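Local coordinates for protein glucosamine-6-phosphate deaminase (Thermotoga maritima, PDB 1J5X) that belongs to the SIS-domain family and folds into two alpha/beta lobes, each built around a parallel beta sheet, at residues 155-159 with 333-338; 20-24 with 193-198; 87-93 with 118-123; 233-238 with 315-320. One frame throughout, in Å; residues are numbered along the deposited sequence.

Contact 1 (155-159 with 333-338); sequences EEAIV and PPHLEK
Two loops meet here without regular secondary structure. Pro333 to Leu336 form a type II beta turn, with Pro334 at phi/psi -58/145 and His335 at 62/-11. The chain then runs extended through Leu336 and Glu337. In 155-159, Ile158 sits at phi/psi -60/-51. The CA atoms of Ile158 and Lys338 are 5.3 Å apart. Lys338 stretches along 155-159 with chi2 to chi4 all t. Lys338 NZ donates to Glu155 O (2.8 Å) and to water 1 (2.7 Å). That water donates to Glu156 OE1 at 2.6 Å. Glu156 OE1 and Lys338 NZ are 4.5 Å apart, too far for a salt bridge, so the water joins the two charges. Glu155 OE1 is held by Ser163 OG and a salt bridge to Arg109, and its OE2 by Thr161 N. Glu19 accepts from the backbone N of Glu156 and Ala157, and Arg109 donates to the O of Ala157 and Ile158. Ile158, chi1 m, puts CG2 3.8 Å from Leu336 CB and 4.1 Å from Pro333 CG. Val159 CG2 is 4.0 Å from Pro333 CG. This loop-to-loop packing ties the C-terminal tail to the SIS-domain loop between strand 147-150 and helix 162-179, beside helices 15-25 and 222-238.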
loop_
_atom_site.group_PDB
_atom_site.type_symbol
_atom_site.label_atom_id
_atom_site.label_comp_id
_atom_site.label_asym_id
_atom_site.label_seq_id
_atom_site.Cartn_x
_atom_site.Cartn_y
_atom_site.Cartn_z
ATOM N N GLU A 155 -13.755 -6.129 4.956
ATOM C CA GLU A 155 -13.680 -5.015 4.071
ATOM C C GLU A 155 -14.542 -5.406 2.857
ATOM O O GLU A 155 -14.268 -6.405 2.165
ATOM C CB GLU A 155 -12.249 -4.737 3.654
ATOM C CG GLU A 155 -12.103 -3.461 2.896
ATOM C CD GLU A 155 -10.662 -3.265 2.389
ATOM O OE1 GLU A 155 -10.215 -4.021 1.495
ATOM O OE2 GLU A 155 -9.998 -2.338 2.895
ATOM N N GLU A 156 -15.577 -4.591 2.664
ATOM C CA GLU A 156 -16.629 -4.720 1.638
ATOM C C GLU A 156 -16.543 -3.900 0.390
ATOM O O GLU A 156 -17.060 -4.304 -0.667
ATOM C CB GLU A 156 -17.963 -4.310 2.263
ATOM C CG GLU A 156 -18.342 -5.081 3.438
ATOM C CD GLU A 156 -18.457 -6.466 3.072
ATOM O OE1 GLU A 156 -18.853 -6.728 1.898
ATOM O OE2 GLU A 156 -18.165 -7.307 3.932
ATOM N N ALA A 157 -15.981 -2.718 0.500
ATOM C CA ALA A 157 -15.958 -1.845 -0.628
ATOM C C ALA A 157 -15.122 -2.389 -1.762
ATOM O O ALA A 157 -14.253 -3.265 -1.531
ATOM C CB ALA A 157 -15.471 -0.499 -0.200
ATOM N N ILE A 158 -15.401 -1.877 -2.971
ATOM C CA ILE A 158 -14.653 -2.239 -4.169
ATOM C C ILE A 158 -13.185 -1.843 -3.946
ATOM O O ILE A 158 -12.285 -2.638 -4.182
ATOM C CB ILE A 158 -15.136 -1.442 -5.452
ATOM C CG1 ILE A 158 -16.560 -1.829 -5.795
ATOM C CG2 ILE A 158 -14.230 -1.728 -6.671
ATOM C CD1 ILE A 158 -16.853 -3.298 -5.479
ATOM N N VAL A 159 -12.956 -0.603 -3.532
ATOM C CA VAL A 159 -11.586 -0.144 -3.315
ATOM C C VAL A 159 -11.004 -0.614 -1.999
ATOM O O VAL A 159 -11.645 -0.540 -0.935
ATOM C CB VAL A 159 -11.534 1.391 -3.401
ATOM C CG1 VAL A 159 -10.112 1.910 -3.181
ATOM C CG2 VAL A 159 -12.049 1.810 -4.768
ATOM N N PRO A 333 -16.723 2.871 -8.500
ATOM C CA PRO A 333 -15.805 3.246 -9.575
ATOM C C PRO A 333 -16.297 2.591 -10.886
ATOM O O PRO A 333 -16.715 1.445 -10.871
ATOM C CB PRO A 333 -14.460 2.632 -9.135
ATOM C CG PRO A 333 -14.688 2.166 -7.721
ATOM C CD PRO A 333 -16.153 1.846 -7.615
ATOM N N PRO A 334 -16.249 3.311 -12.002
ATOM C CA PRO A 334 -16.700 2.714 -13.267
ATOM C C PRO A 334 -15.902 1.446 -13.565
ATOM O O PRO A 334 -14.709 1.398 -13.277
ATOM C CB PRO A 334 -16.330 3.752 -14.311
ATOM C CG PRO A 334 -15.998 4.972 -13.592
ATOM C CD PRO A 334 -15.532 4.568 -12.239
ATOM N N HIS A 335 -16.560 0.458 -14.166
ATOM C CA HIS A 335 -15.959 -0.817 -14.631
ATOM C C HIS A 335 -15.292 -1.820 -13.699
ATOM O O HIS A 335 -14.969 -2.937 -14.136
ATOM C CB HIS A 335 -14.933 -0.550 -15.733
ATOM C CG HIS A 335 -15.119 0.741 -16.466
ATOM N ND1 HIS A 335 -16.303 1.085 -17.092
ATOM C CD2 HIS A 335 -14.248 1.750 -16.721
ATOM C CE1 HIS A 335 -16.147 2.253 -17.701
ATOM N NE2 HIS A 335 -14.908 2.678 -17.491
ATOM N N LEU A 336 -15.052 -1.444 -12.446
ATOM C CA LEU A 336 -14.379 -2.341 -11.506
ATOM C C LEU A 336 -15.203 -3.424 -10.847
ATOM O O LEU A 336 -16.371 -3.215 -10.544
ATOM C CB LEU A 336 -13.733 -1.536 -10.388
ATOM C CG LEU A 336 -12.740 -0.455 -10.849
ATOM C CD1 LEU A 336 -11.967 0.022 -9.631
ATOM C CD2 LEU A 336 -11.801 -0.985 -11.915
ATOM N N GLU A 337 -14.541 -4.549 -10.544
ATOM C CA GLU A 337 -15.154 -5.706 -9.886
ATOM C C GLU A 337 -14.320 -6.110 -8.666
ATOM O O GLU A 337 -13.093 -6.024 -8.711
ATOM C CB GLU A 337 -15.192 -6.892 -10.851
ATOM C CG GLU A 337 -15.886 -6.630 -12.179
ATOM C CD GLU A 337 -15.714 -7.800 -13.146
ATOM O OE1 GLU A 337 -14.580 -7.989 -13.661
ATOM O OE2 GLU A 337 -16.702 -8.541 -13.381
ATOM N N LYS A 338 -14.934 -6.579 -7.584
ATOM C CA LYS A 338 -14.092 -6.964 -6.429
ATOM C C LYS A 338 -13.160 -8.119 -6.810
ATOM O O LYS A 338 -11.943 -8.094 -6.545
ATOM C CB LYS A 338 -14.956 -7.370 -5.233
ATOM C CG LYS A 338 -14.515 -6.775 -3.878
ATOM C CD LYS A 338 -14.962 -7.636 -2.691
ATOM C CE LYS A 338 -14.658 -6.938 -1.346
ATOM N NZ LYS A 338 -14.933 -7.785 -0.137
HETATM O O HOH W 1 -17.376 -8.550 0.851
#

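Contact 2 (20-24 with 193-198); sequences ITDQK and SPEFFD
Lys24 NZ and Asp198 OD1 form a salt bridge of 2.6 Å. Lys24 reaches it with chi1 and chi2 t. Ser193 OG, chi1 p, lies 3.1 Å from Gln23 O, but its proton may go instead to Val190 O. Gln23 NE2 turns back on its own helix to Ile20 O (2.8 Å) and also meets Gln316, while Gln23 OE1 bonds Ser165 OG. In 20-24 the backbone bonds reach three residues back, Gln23 N to Ile20 O (2.9 Å) and Lys24 N to Thr21 O (2.8 Å). The short axes approach to 8.9 Å at 136° between directions. This helix-helix packing sets the N-terminal helix 15-25 against helix 184-205, which leads into the second parallel sheet. The CA atoms of Lys24 and Pro194 are closest, at 4.4 Å. The CA-to-CB bond of Phe197 points toward 20-24; with chi1 t its ring edge meets Ile20 CG2, 3.9 Å from Phe197 CE2. Thr21 OG1 approaches Phe197 CZ (3.7 Å), and Lys24 CD approaches Phe197 CD1 (3.9 Å). Pro194 CB lies 3.8 Å from Lys24 CG, and its CG 3.6 Å from Lys24 O. Ile317 of helix 313-326 also packs on Phe197.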
loop_
_atom_site.group_PDB
_atom_site.type_symbol
_atom_site.label_atom_id
_atom_site.label_comp_id
_atom_site.label_asym_id
_atom_site.label_seq_id
_atom_site.Cartn_x
_atom_site.Cartn_y
_atom_site.Cartn_z
ATOM N N ILE A 20 -12.275 3.399 5.408
ATOM C CA ILE A 20 -11.062 4.260 5.547
ATOM C C ILE A 20 -10.964 4.657 7.047
ATOM O O ILE A 20 -9.906 4.548 7.721
ATOM C CB ILE A 20 -11.198 5.535 4.696
ATOM C CG1 ILE A 20 -11.258 5.145 3.222
ATOM C CG2 ILE A 20 -10.046 6.507 4.976
ATOM C CD1 ILE A 20 -11.343 6.380 2.317
ATOM N N THR A 21 -12.097 5.111 7.575
ATOM C CA THR A 21 -12.165 5.551 8.973
ATOM C C THR A 21 -11.831 4.455 9.973
ATOM O O THR A 21 -11.369 4.741 11.081
ATOM C CB THR A 21 -13.570 6.160 9.271
ATOM O OG1 THR A 21 -13.762 7.221 8.352
ATOM C CG2 THR A 21 -13.610 6.767 10.702
ATOM N N ASP A 22 -11.997 3.201 9.564
ATOM C CA ASP A 22 -11.681 2.099 10.442
ATOM C C ASP A 22 -10.158 2.064 10.771
ATOM O O ASP A 22 -9.768 1.387 11.704
ATOM C CB ASP A 22 -12.047 0.751 9.836
ATOM C CG ASP A 22 -13.558 0.438 9.925
ATOM O OD1 ASP A 22 -14.241 1.110 10.753
ATOM O OD2 ASP A 22 -14.016 -0.497 9.195
ATOM N N GLN A 23 -9.349 2.752 9.981
ATOM C CA GLN A 23 -7.913 2.753 10.256
ATOM C C GLN A 23 -7.703 3.608 11.507
ATOM O O GLN A 23 -6.649 3.581 12.140
ATOM C CB GLN A 23 -7.148 3.292 9.049
ATOM C CG GLN A 23 -7.033 2.194 7.986
ATOM C CD GLN A 23 -6.936 2.741 6.583
ATOM O OE1 GLN A 23 -5.942 2.276 5.869
ATOM N NE2 GLN A 23 -7.770 3.571 6.135
ATOM N N LYS A 24 -8.710 4.409 11.828
ATOM C CA LYS A 24 -8.645 5.200 13.043
ATOM C C LYS A 24 -9.381 4.477 14.142
ATOM O O LYS A 24 -8.897 4.375 15.266
ATOM C CB LYS A 24 -9.289 6.561 12.848
ATOM C CG LYS A 24 -9.797 7.154 14.184
ATOM C CD LYS A 24 -10.018 8.634 14.044
ATOM C CE LYS A 24 -11.430 8.957 13.680
ATOM N NZ LYS A 24 -11.704 10.432 13.903
ATOM N N SER A 193 -2.505 6.413 15.170
ATOM C CA SER A 193 -3.370 6.451 13.969
ATOM C C SER A 193 -4.601 7.379 14.045
ATOM O O SER A 193 -4.896 8.096 13.070
ATOM C CB SER A 193 -3.733 5.007 13.526
ATOM O OG SER A 193 -4.689 4.411 14.382
ATOM N N PRO A 194 -5.283 7.459 15.213
ATOM C CA PRO A 194 -6.450 8.365 15.226
ATOM C C PRO A 194 -6.065 9.820 14.987
ATOM O O PRO A 194 -6.654 10.533 14.159
ATOM C CB PRO A 194 -7.054 8.134 16.628
ATOM C CG PRO A 194 -6.689 6.650 16.936
ATOM C CD PRO A 194 -5.299 6.480 16.342
ATOM N N GLU A 195 -5.048 10.297 15.718
ATOM C CA GLU A 195 -4.610 11.672 15.537
ATOM C C GLU A 195 -4.070 11.856 14.107
ATOM O O GLU A 195 -4.312 12.870 13.452
ATOM C CB GLU A 195 -3.509 12.019 16.568
ATOM C CG GLU A 195 -2.808 13.366 16.328
ATOM C CD GLU A 195 -1.888 13.792 17.489
ATOM O OE1 GLU A 195 -1.564 12.948 18.357
ATOM O OE2 GLU A 195 -1.479 14.967 17.504
ATOM N N PHE A 196 -3.337 10.859 13.623
ATOM C CA PHE A 196 -2.767 10.947 12.261
ATOM C C PHE A 196 -3.891 11.148 11.251
ATOM O O PHE A 196 -3.804 11.989 10.338
ATOM C CB PHE A 196 -2.013 9.636 11.904
ATOM C CG PHE A 196 -1.412 9.639 10.517
ATOM C CD1 PHE A 196 -0.455 10.594 10.150
ATOM C CD2 PHE A 196 -1.763 8.645 9.565
ATOM C CE1 PHE A 196 0.131 10.555 8.887
ATOM C CE2 PHE A 196 -1.162 8.631 8.299
ATOM C CZ PHE A 196 -0.241 9.558 7.974
ATOM N N PHE A 197 -4.941 10.369 11.439
ATOM C CA PHE A 197 -6.112 10.407 10.567
ATOM C C PHE A 197 -6.789 11.780 10.623
ATOM O O PHE A 197 -7.036 12.423 9.590
ATOM C CB PHE A 197 -7.077 9.301 10.973
ATOM C CG PHE A 197 -8.381 9.315 10.186
ATOM C CD1 PHE A 197 -9.433 10.173 10.550
ATOM C CD2 PHE A 197 -8.534 8.512 9.052
ATOM C CE1 PHE A 197 -10.626 10.234 9.779
ATOM C CE2 PHE A 197 -9.708 8.562 8.280
ATOM C CZ PHE A 197 -10.753 9.417 8.635
ATOM N N ASP A 198 -7.040 12.272 11.843
ATOM C CA ASP A 198 -7.698 13.561 11.996
ATOM C C ASP A 198 -6.868 14.701 11.428
ATOM O O ASP A 198 -7.414 15.598 10.814
ATOM C CB ASP A 198 -8.070 13.820 13.492
ATOM C CG ASP A 198 -9.049 12.774 14.055
ATOM O OD1 ASP A 198 -9.796 12.118 13.284
ATOM O OD2 ASP A 198 -9.095 12.600 15.294
#

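Contact 3 (87-93 with 118-123); sequences AGEVAFQ and LANDVL
Small side chains let helix 87-91 and helix 118-123 come close. Their short axes approach to 8.1 Å and cross at +46°. The CA atoms of Ala91 and Ala119 are 4.1 Å apart. Ala91 CB sits 3.4 Å from Leu118 CB, and Ala87 CB is 4.2 Å from Ala119 CB. Val90 has chi1 t. Its CG1 touches Ala119 CB (3.7 Å), Leu123 CG (3.8 Å) and Val122 CG1 (4.1 Å). Val122 is also t. Its CG1 lies 3.7 Å from Val90 O, and its CG2 3.7 Å from Ala91 O. Leu118 and Leu123 have chi1 m and chi2 t. Both helices belong to the SIS domain's alpha/beta layering. The first follows strand 81-86, and the second lies on the crossover from strand 102-107 to strand 128-134. Ala87, Val90 and Ala119 all rest on Val58 of strand 54-59. A Schellman motif ends the first helix: Gln93 is C-prime at phi/psi 52/49, its N bonds Val90 O at 3.0 Å, and Lys94 N bonds Glu89 O. Gln93, chi1 m and chi2 t, brings CG to 3.9 Å from Val122 CG1, while its OE1 bonds Arg126. Phe92, chi1 m, has CZ 4.5 Å from Leu118 CD1.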
loop_
_atom_site.group_PDB
_atom_site.type_symbol
_atom_site.label_atom_id
_atom_site.label_comp_id
_atom_site.label_asym_id
_atom_site.label_seq_id
_atom_site.Cartn_x
_atom_site.Cartn_y
_atom_site.Cartn_z
ATOM N N ALA A 87 0.765 -10.940 -10.431
ATOM C CA ALA A 87 0.447 -12.353 -10.579
ATOM C C ALA A 87 0.282 -12.862 -11.989
ATOM O O ALA A 87 0.546 -14.048 -12.207
ATOM C CB ALA A 87 -0.790 -12.783 -9.739
ATOM N N GLY A 88 -0.182 -12.010 -12.895
ATOM C CA GLY A 88 -0.338 -12.425 -14.284
ATOM C C GLY A 88 0.981 -12.897 -14.903
ATOM O O GLY A 88 1.003 -13.817 -15.706
ATOM N N GLU A 89 2.101 -12.260 -14.545
ATOM C CA GLU A 89 3.389 -12.681 -15.097
ATOM C C GLU A 89 3.780 -14.088 -14.617
ATOM O O GLU A 89 4.446 -14.841 -15.339
ATOM C CB GLU A 89 4.481 -11.640 -14.745
ATOM C CG GLU A 89 4.081 -10.249 -15.359
ATOM C CD GLU A 89 5.194 -9.218 -15.236
ATOM O OE1 GLU A 89 6.204 -9.499 -14.516
ATOM O OE2 GLU A 89 5.026 -8.143 -15.838
ATOM N N VAL A 90 3.386 -14.440 -13.399
ATOM C CA VAL A 90 3.693 -15.752 -12.882
ATOM C C VAL A 90 2.714 -16.752 -13.523
ATOM O O VAL A 90 3.109 -17.830 -13.971
ATOM C CB VAL A 90 3.518 -15.814 -11.332
ATOM C CG1 VAL A 90 3.798 -17.238 -10.818
ATOM C CG2 VAL A 90 4.533 -14.799 -10.609
ATOM N N ALA A 91 1.443 -16.383 -13.484
ATOM C CA ALA A 91 0.388 -17.268 -14.026
ATOM C C ALA A 91 0.677 -17.706 -15.442
ATOM O O ALA A 91 0.416 -18.876 -15.798
ATOM C CB ALA A 91 -0.988 -16.531 -13.991
ATOM N N PHE A 92 1.185 -16.793 -16.279
ATOM C CA PHE A 92 1.460 -17.153 -17.659
ATOM C C PHE A 92 2.945 -17.499 -17.936
ATOM O O PHE A 92 3.349 -17.643 -19.075
ATOM C CB PHE A 92 0.891 -16.050 -18.559
ATOM C CG PHE A 92 -0.611 -16.089 -18.639
ATOM C CD1 PHE A 92 -1.249 -17.012 -19.478
ATOM C CD2 PHE A 92 -1.395 -15.314 -17.798
ATOM C CE1 PHE A 92 -2.661 -17.152 -19.456
ATOM C CE2 PHE A 92 -2.801 -15.452 -17.766
ATOM C CZ PHE A 92 -3.424 -16.382 -18.599
ATOM N N GLN A 93 3.694 -17.655 -16.858
ATOM C CA GLN A 93 5.099 -18.050 -16.862
ATOM C C GLN A 93 5.935 -17.171 -17.798
ATOM O O GLN A 93 6.727 -17.676 -18.662
ATOM C CB GLN A 93 5.214 -19.558 -17.240
ATOM C CG GLN A 93 4.546 -20.425 -16.151
ATOM C CD GLN A 93 4.755 -21.923 -16.383
ATOM O OE1 GLN A 93 5.826 -22.467 -16.083
ATOM N NE2 GLN A 93 3.736 -22.581 -16.914
ATOM N N LEU A 118 -3.927 -19.015 -10.557
ATOM C CA LEU A 118 -3.087 -19.654 -11.575
ATOM C C LEU A 118 -1.639 -19.590 -11.117
ATOM O O LEU A 118 -0.881 -20.561 -11.276
ATOM C CB LEU A 118 -3.201 -18.942 -12.910
ATOM C CG LEU A 118 -4.582 -19.154 -13.577
ATOM C CD1 LEU A 118 -4.764 -18.187 -14.746
ATOM C CD2 LEU A 118 -4.678 -20.601 -14.049
ATOM N N ALA A 119 -1.255 -18.435 -10.579
ATOM C CA ALA A 119 0.127 -18.286 -10.080
ATOM C C ALA A 119 0.430 -19.305 -8.989
ATOM O O ALA A 119 1.504 -19.897 -8.938
ATOM C CB ALA A 119 0.344 -16.800 -9.558
ATOM N N ASN A 120 -0.522 -19.499 -8.063
ATOM C CA ASN A 120 -0.356 -20.441 -6.987
ATOM C C ASN A 120 -0.085 -21.831 -7.560
ATOM O O ASN A 120 0.796 -22.560 -7.108
ATOM C CB ASN A 120 -1.664 -20.443 -6.128
ATOM C CG ASN A 120 -1.584 -21.406 -4.965
ATOM O OD1 ASN A 120 -0.670 -21.307 -4.118
ATOM N ND2 ASN A 120 -2.582 -22.343 -4.888
ATOM N N ASP A 121 -0.848 -22.218 -8.569
ATOM C CA ASP A 121 -0.630 -23.522 -9.171
ATOM C C ASP A 121 0.771 -23.661 -9.844
ATOM O O ASP A 121 1.502 -24.631 -9.658
ATOM C CB ASP A 121 -1.735 -23.783 -10.173
ATOM C CG ASP A 121 -1.945 -25.257 -10.396
ATOM O OD1 ASP A 121 -2.300 -25.967 -9.399
ATOM O OD2 ASP A 121 -1.722 -25.700 -11.547
ATOM N N VAL A 122 1.133 -22.666 -10.619
ATOM C CA VAL A 122 2.437 -22.644 -11.268
ATOM C C VAL A 122 3.553 -22.720 -10.193
ATOM O O VAL A 122 4.518 -23.487 -10.326
ATOM C CB VAL A 122 2.596 -21.297 -12.072
ATOM C CG1 VAL A 122 4.095 -21.011 -12.359
ATOM C CG2 VAL A 122 1.825 -21.372 -13.389
ATOM N N LEU A 123 3.435 -21.935 -9.127
ATOM C CA LEU A 123 4.519 -21.918 -8.128
ATOM C C LEU A 123 4.609 -23.240 -7.402
ATOM O O LEU A 123 5.716 -23.735 -7.126
ATOM C CB LEU A 123 4.330 -20.780 -7.110
ATOM C CG LEU A 123 4.594 -19.433 -7.777
ATOM C CD1 LEU A 123 3.941 -18.271 -6.986
ATOM C CD2 LEU A 123 6.143 -19.236 -7.857
#

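Contact 4 (233-238 with 315-320); sequences KCIEMS and AQILGY
This is a buried helix-helix contact in the second lobe, between helix 222-238 and helix 313-326. The two short axes run nearly parallel, 8.2 Å apart at closest, with a crossing angle of -26°. No hydrogen bond crosses between the segments. The CA atoms of Cys234 and Gly319 are 4.3 Å apart, those of Lys233 and Gln316 5.8 Å. Gly319 makes this closeness possible: a CB there would fall 3.0 Å from Met237 SE. Met237 is selenomethionine, with chi1 m and chi2 and chi3 t. Its SE lies 3.5 Å from Gln316 O and 3.7 Å from Tyr320 N. Cys234, chi1 m, places SG 3.5 Å from Ala315 O, 3.7 Å from Gly319 N and 3.9 Å from Leu318 CD2. Ser238, chi1 p, has its CB 3.4 Å from Gly319 O. Its OG donates back to Cys234 O at 2.7 Å and also meets Thr240. Lys233 CG and Gln316 CG touch at 4.1 Å, but their polar ends bond away from this interface. Lys233 NZ forms a salt bridge with Glu229, and Gln316 OE1 accepts from Gln23. Cys234 packs on Phe215 and Phe217 of strand 214-218, Ala315 on Phe217 and Leu318 on Phe215. Such helix pairs over a parallel sheet are typical of layered alpha/beta folds, and helix 222-238 is the helix of the beta-alpha-beta crossover between strands 214-218 and 241-245.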
loop_
_atom_site.group_PDB
_atom_site.type_symbol
_atom_site.label_atom_id
_atom_site.label_comp_id
_atom_site.label_asym_id
_atom_site.label_seq_id
_atom_site.Cartn_x
_atom_site.Cartn_y
_atom_site.Cartn_z
ATOM N N LYS A 233 -5.464 4.547 -5.395
ATOM C CA LYS A 233 -6.680 4.937 -4.657
ATOM C C LYS A 233 -7.326 6.145 -5.313
ATOM O O LYS A 233 -8.562 6.198 -5.421
ATOM C CB LYS A 233 -6.359 5.292 -3.193
ATOM C CG LYS A 233 -5.594 4.254 -2.369
ATOM C CD LYS A 233 -6.335 2.947 -2.123
ATOM C CE LYS A 233 -6.336 1.980 -3.375
ATOM N NZ LYS A 233 -6.477 0.521 -2.958
ATOM N N CYS A 234 -6.536 7.118 -5.726
ATOM C CA CYS A 234 -7.140 8.300 -6.331
ATOM C C CYS A 234 -7.642 8.045 -7.714
ATOM O O CYS A 234 -8.572 8.735 -8.171
ATOM C CB CYS A 234 -6.199 9.456 -6.353
ATOM S SG CYS A 234 -5.854 9.986 -4.603
ATOM N N ILE A 235 -7.051 7.058 -8.383
ATOM C CA ILE A 235 -7.540 6.736 -9.723
ATOM C C ILE A 235 -8.872 6.067 -9.573
ATOM O O ILE A 235 -9.848 6.510 -10.185
ATOM C CB ILE A 235 -6.544 5.779 -10.494
ATOM C CG1 ILE A 235 -5.313 6.575 -10.930
ATOM C CG2 ILE A 235 -7.258 5.132 -11.692
ATOM C CD1 ILE A 235 -4.010 5.705 -11.294
ATOM N N GLU A 236 -8.953 5.044 -8.735
ATOM C CA GLU A 236 -10.177 4.329 -8.573
ATOM C C GLU A 236 -11.299 5.130 -7.911
ATOM O O GLU A 236 -12.456 5.104 -8.367
ATOM C CB GLU A 236 -9.991 3.080 -7.741
ATOM C CG GLU A 236 -9.092 1.989 -8.339
ATOM C CD GLU A 236 -8.872 0.834 -7.350
ATOM O OE1 GLU A 236 -8.640 1.109 -6.147
ATOM O OE2 GLU A 236 -8.899 -0.347 -7.741
HETATM N N MSE A 237 -10.975 5.842 -6.832
HETATM C CA MSE A 237 -12.049 6.531 -6.100
HETATM C C MSE A 237 -12.605 7.764 -6.742
HETATM O O MSE A 237 -13.832 7.994 -6.719
HETATM C CB MSE A 237 -11.549 6.931 -4.690
HETATM C CG MSE A 237 -11.378 5.772 -3.797
HETATM SE SE MSE A 237 -10.722 6.525 -1.986
HETATM C CE MSE A 237 -10.268 4.930 -1.133
ATOM N N SER A 238 -11.692 8.546 -7.296
ATOM C CA SER A 238 -12.031 9.854 -7.808
ATOM C C SER A 238 -11.873 10.110 -9.285
ATOM O O SER A 238 -12.148 11.215 -9.738
ATOM C CB SER A 238 -11.205 10.881 -7.043
ATOM O OG SER A 238 -9.912 11.074 -7.632
ATOM N N ALA A 315 -3.599 9.582 1.141
ATOM C CA ALA A 315 -4.089 9.455 -0.244
ATOM C C ALA A 315 -5.499 8.857 -0.324
ATOM O O ALA A 315 -6.266 9.230 -1.218
ATOM C CB ALA A 315 -3.060 8.590 -1.098
ATOM N N GLN A 316 -5.870 7.967 0.595
ATOM C CA GLN A 316 -7.245 7.421 0.599
ATOM C C GLN A 316 -8.221 8.581 0.920
ATOM O O GLN A 316 -9.308 8.632 0.396
ATOM C CB GLN A 316 -7.428 6.410 1.698
ATOM C CG GLN A 316 -6.632 5.107 1.557
ATOM C CD GLN A 316 -6.715 4.276 2.831
ATOM O OE1 GLN A 316 -7.736 4.229 3.451
ATOM N NE2 GLN A 316 -5.630 3.606 3.214
ATOM N N ILE A 317 -7.820 9.465 1.843
ATOM C CA ILE A 317 -8.648 10.618 2.201
ATOM C C ILE A 317 -8.691 11.613 1.029
ATOM O O ILE A 317 -9.746 12.197 0.745
ATOM C CB ILE A 317 -8.107 11.298 3.533
ATOM C CG1 ILE A 317 -8.359 10.361 4.700
ATOM C CG2 ILE A 317 -8.742 12.700 3.752
ATOM C CD1 ILE A 317 -7.692 10.844 6.061
ATOM N N LEU A 318 -7.570 11.798 0.346
ATOM C CA LEU A 318 -7.544 12.676 -0.809
ATOM C C LEU A 318 -8.507 12.093 -1.848
ATOM O O LEU A 318 -9.353 12.815 -2.403
ATOM C CB LEU A 318 -6.143 12.740 -1.413
ATOM C CG LEU A 318 -6.050 13.554 -2.717
ATOM C CD1 LEU A 318 -6.396 15.080 -2.493
ATOM C CD2 LEU A 318 -4.629 13.457 -3.207
ATOM N N GLY A 319 -8.421 10.782 -2.061
ATOM C CA GLY A 319 -9.270 10.181 -3.084
ATOM C C GLY A 319 -10.739 10.411 -2.751
ATOM O O GLY A 319 -11.561 10.791 -3.631
ATOM N N TYR A 320 -11.080 10.149 -1.493
ATOM C CA TYR A 320 -12.469 10.295 -1.051
ATOM C C TYR A 320 -12.952 11.741 -1.214
ATOM O O TYR A 320 -13.972 12.025 -1.866
ATOM C CB TYR A 320 -12.610 9.859 0.386
ATOM C CG TYR A 320 -14.056 9.936 0.836
ATOM C CD1 TYR A 320 -14.591 11.122 1.332
ATOM C CD2 TYR A 320 -14.902 8.835 0.683
ATOM C CE1 TYR A 320 -15.946 11.204 1.669
ATOM C CE2 TYR A 320 -16.249 8.910 1.005
ATOM C CZ TYR A 320 -16.765 10.093 1.493
ATOM O OH TYR A 320 -18.139 10.147 1.774
#

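How the contacts relate
Contact 4 is the most buried. Contacts 1, 2 and 3 are partly buried. Contacts 3 and 4 both join helices lying on a parallel sheet, one in each lobe, and neither has a hydrogen bond across it. Contact 1 joins two loops and contact 2 two helices; each uses a lysine in a polar link. Lys338 in contact 1 meets a backbone oxygen and a water, Lys24 in contact 2 a carboxylate. Contact 4 touches both. Its helix 222-238 packs on Val159 and Leu336 of contact 1. Its helix 313-326 packs on Phe197 of contact 2, and Gln23 NE2 to Gln316 OE1 (2.8 Å) is a probable hydrogen bond. Contact 3 stands apart, its centre about 36 Å from that of contact 2.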